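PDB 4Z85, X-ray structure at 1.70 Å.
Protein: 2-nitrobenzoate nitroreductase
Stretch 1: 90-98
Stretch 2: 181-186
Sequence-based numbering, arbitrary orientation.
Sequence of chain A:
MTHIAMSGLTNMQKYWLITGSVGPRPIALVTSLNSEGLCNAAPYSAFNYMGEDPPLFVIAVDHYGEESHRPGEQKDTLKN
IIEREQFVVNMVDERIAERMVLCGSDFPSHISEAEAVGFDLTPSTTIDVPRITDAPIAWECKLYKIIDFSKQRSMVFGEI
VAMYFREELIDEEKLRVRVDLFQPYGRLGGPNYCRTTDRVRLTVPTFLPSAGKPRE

Stretch 1, residues 90-98: NMVDERIAE
Stretch 2 (181-186) LFQPYG

One direct backbone hydrogen bond, three bridging waters and a tyrosine ring laid against the start of a helix join these two stretches in a small contact of 330 Å². Stretch 1 runs extended through Met91 (phi/psi -81/161), Val92 (-124/117) and Asp93 (-126/-169), then turns into a helix. Stretch 2 passes through Gln183 (-127/73) and is extended at Pro184 (-69/157) and Tyr185 (-86/135). The register is marked by Asp93 CA and Pro184 CA, 4.3 Å apart. Tyr185 N donates to Val92 O at 3.0 Å with an N-H...O angle of 160°, while Pro184, whose nitrogen has no hydrogen to give, brings its CA to 3.1 Å from Val92 O in a CA-H...O contact.

Asp93, chi1 p, is the N-cap: its OD1 accepts a weak bond from Arg95 N (3.3 Å), and its OD2 accepts from a water that in turn accepts from Gln183 N (both 2.8 Å). A second water accepts from Glu94 N (3.0 Å) and donates to Gln183 O (2.7 Å).

Tyr185, chi1 m, offers one ring face to Ala97, whose small CB sits 3.6 Å from Tyr185 CE2 and 4.0 Å from the ring centroid, 27° off its normal, a CH-pi contact. A third water links Tyr185 OH (3.1 Å) and, weakly, Glu94 OE1 (3.0 Å). Phe182, chi1 t, brings CZ to 4.1 Å from Met91 CB, an apolar contact between buried residues.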

# COMPACT_ATOMS: atom_id res chain seq x y z
N ASN A 90 11.92 6.03 5.25
CA ASN A 90 12.26 7.08 4.30
C ASN A 90 11.42 6.91 3.07
O ASN A 90 11.39 5.81 2.51
CB ASN A 90 13.74 7.03 3.90
CG ASN A 90 14.67 7.13 5.08
OD1 ASN A 90 15.00 8.24 5.51
ND2 ASN A 90 15.09 5.99 5.62
N MET A 91 10.73 7.97 2.68
CA MET A 91 9.90 7.95 1.48
C MET A 91 10.80 8.17 0.28
O MET A 91 11.93 8.66 0.41
CB MET A 91 8.81 9.01 1.55
CG MET A 91 7.90 8.87 2.77
SD MET A 91 7.24 7.19 2.95
CE MET A 91 6.28 7.40 4.43
N VAL A 92 10.31 7.79 -0.90
CA VAL A 92 11.18 7.64 -2.06
C VAL A 92 10.70 8.49 -3.22
O VAL A 92 9.61 8.29 -3.73
CB VAL A 92 11.24 6.16 -2.52
CG1 VAL A 92 12.13 6.03 -3.78
CG2 VAL A 92 11.72 5.24 -1.39
N ASP A 93 11.53 9.46 -3.64
CA ASP A 93 11.27 10.18 -4.87
C ASP A 93 12.50 10.12 -5.78
O ASP A 93 13.41 9.34 -5.54
CB ASP A 93 10.84 11.63 -4.60
CG ASP A 93 11.96 12.51 -4.03
OD1 ASP A 93 13.05 12.01 -3.72
OD2 ASP A 93 11.70 13.72 -3.88
N GLU A 94 12.49 10.92 -6.84
CA GLU A 94 13.53 10.85 -7.86
C GLU A 94 14.95 10.93 -7.28
O GLU A 94 15.85 10.22 -7.73
CB GLU A 94 13.31 11.98 -8.87
CG GLU A 94 14.17 11.86 -10.10
CD GLU A 94 14.08 13.09 -10.99
OE1 GLU A 94 13.00 13.71 -11.04
OE2 GLU A 94 15.10 13.44 -11.63
N ARG A 95 15.12 11.79 -6.28
CA ARG A 95 16.45 12.06 -5.72
C ARG A 95 17.13 10.83 -5.12
O ARG A 95 18.36 10.75 -5.09
CB ARG A 95 16.35 13.16 -4.67
CG ARG A 95 17.68 13.64 -4.11
CD ARG A 95 17.51 14.84 -3.20
NE ARG A 95 17.11 16.03 -3.94
CZ ARG A 95 15.89 16.55 -3.92
NH1 ARG A 95 14.94 15.97 -3.20
NH2 ARG A 95 15.61 17.63 -4.62
N ILE A 96 16.34 9.88 -4.62
CA ILE A 96 16.93 8.70 -4.02
C ILE A 96 16.50 7.38 -4.65
O ILE A 96 16.86 6.33 -4.14
CB ILE A 96 16.65 8.63 -2.51
CG1 ILE A 96 15.14 8.48 -2.24
CG2 ILE A 96 17.19 9.88 -1.82
CD1 ILE A 96 14.85 8.12 -0.78
N ALA A 97 15.77 7.43 -5.76
CA ALA A 97 15.21 6.20 -6.34
C ALA A 97 16.27 5.16 -6.73
O ALA A 97 16.13 3.96 -6.42
CB ALA A 97 14.36 6.56 -7.56
N GLU A 98 17.32 5.60 -7.43
CA GLU A 98 18.32 4.63 -7.87
C GLU A 98 19.02 3.93 -6.70
O GLU A 98 19.16 2.70 -6.68
CB GLU A 98 19.37 5.30 -8.76
CG GLU A 98 20.43 4.32 -9.24
CD GLU A 98 19.85 3.22 -10.12
OE1 GLU A 98 20.09 2.03 -9.83
OE2 GLU A 98 19.14 3.56 -11.09
N LEU A 181 3.80 19.02 -5.01
CA LEU A 181 5.26 19.00 -5.14
C LEU A 181 5.92 17.68 -4.76
O LEU A 181 6.98 17.34 -5.28
CB LEU A 181 5.88 20.12 -4.30
CG LEU A 181 5.52 21.56 -4.66
CD1 LEU A 181 6.16 22.51 -3.66
CD2 LEU A 181 5.97 21.87 -6.07
N PHE A 182 5.29 16.96 -3.83
CA PHE A 182 5.78 15.66 -3.40
C PHE A 182 5.48 14.62 -4.47
O PHE A 182 4.32 14.39 -4.79
CB PHE A 182 5.14 15.28 -2.05
CG PHE A 182 5.52 13.91 -1.56
CD1 PHE A 182 6.83 13.48 -1.57
CD2 PHE A 182 4.54 13.06 -1.06
CE1 PHE A 182 7.17 12.22 -1.10
CE2 PHE A 182 4.87 11.79 -0.59
CZ PHE A 182 6.18 11.38 -0.61
N GLN A 183 6.51 14.03 -5.05
CA GLN A 183 6.33 13.13 -6.19
C GLN A 183 6.99 11.79 -5.95
O GLN A 183 8.01 11.46 -6.56
CB GLN A 183 6.85 13.77 -7.47
CG GLN A 183 6.08 15.02 -7.86
CD GLN A 183 6.45 15.50 -9.26
OE1 GLN A 183 7.55 15.25 -9.74
NE2 GLN A 183 5.52 16.18 -9.92
N PRO A 184 6.39 10.99 -5.06
CA PRO A 184 6.99 9.68 -4.79
C PRO A 184 6.88 8.71 -5.97
O PRO A 184 6.02 8.87 -6.84
CB PRO A 184 6.17 9.17 -3.60
CG PRO A 184 4.83 9.84 -3.76
CD PRO A 184 5.15 11.22 -4.31
N TYR A 185 7.78 7.73 -5.98
CA TYR A 185 7.73 6.60 -6.91
C TYR A 185 6.84 5.50 -6.35
O TYR A 185 6.99 5.14 -5.18
CB TYR A 185 9.12 6.00 -7.13
CG TYR A 185 9.98 6.72 -8.13
CD1 TYR A 185 9.93 8.10 -8.25
CD2 TYR A 185 10.85 6.01 -8.95
CE1 TYR A 185 10.73 8.77 -9.17
CE2 TYR A 185 11.64 6.67 -9.87
CZ TYR A 185 11.57 8.04 -9.98
OH TYR A 185 12.37 8.68 -10.89
N GLY A 186 5.96 4.93 -7.16
CA GLY A 186 5.22 3.75 -6.75
C GLY A 186 5.78 2.50 -7.39
O GLY A 186 6.31 2.56 -8.49
O HOH W 1 9.15 14.76 -4.42
O HOH W 2 10.11 12.40 -7.93
O HOH W 3 11.47 11.42 -12.13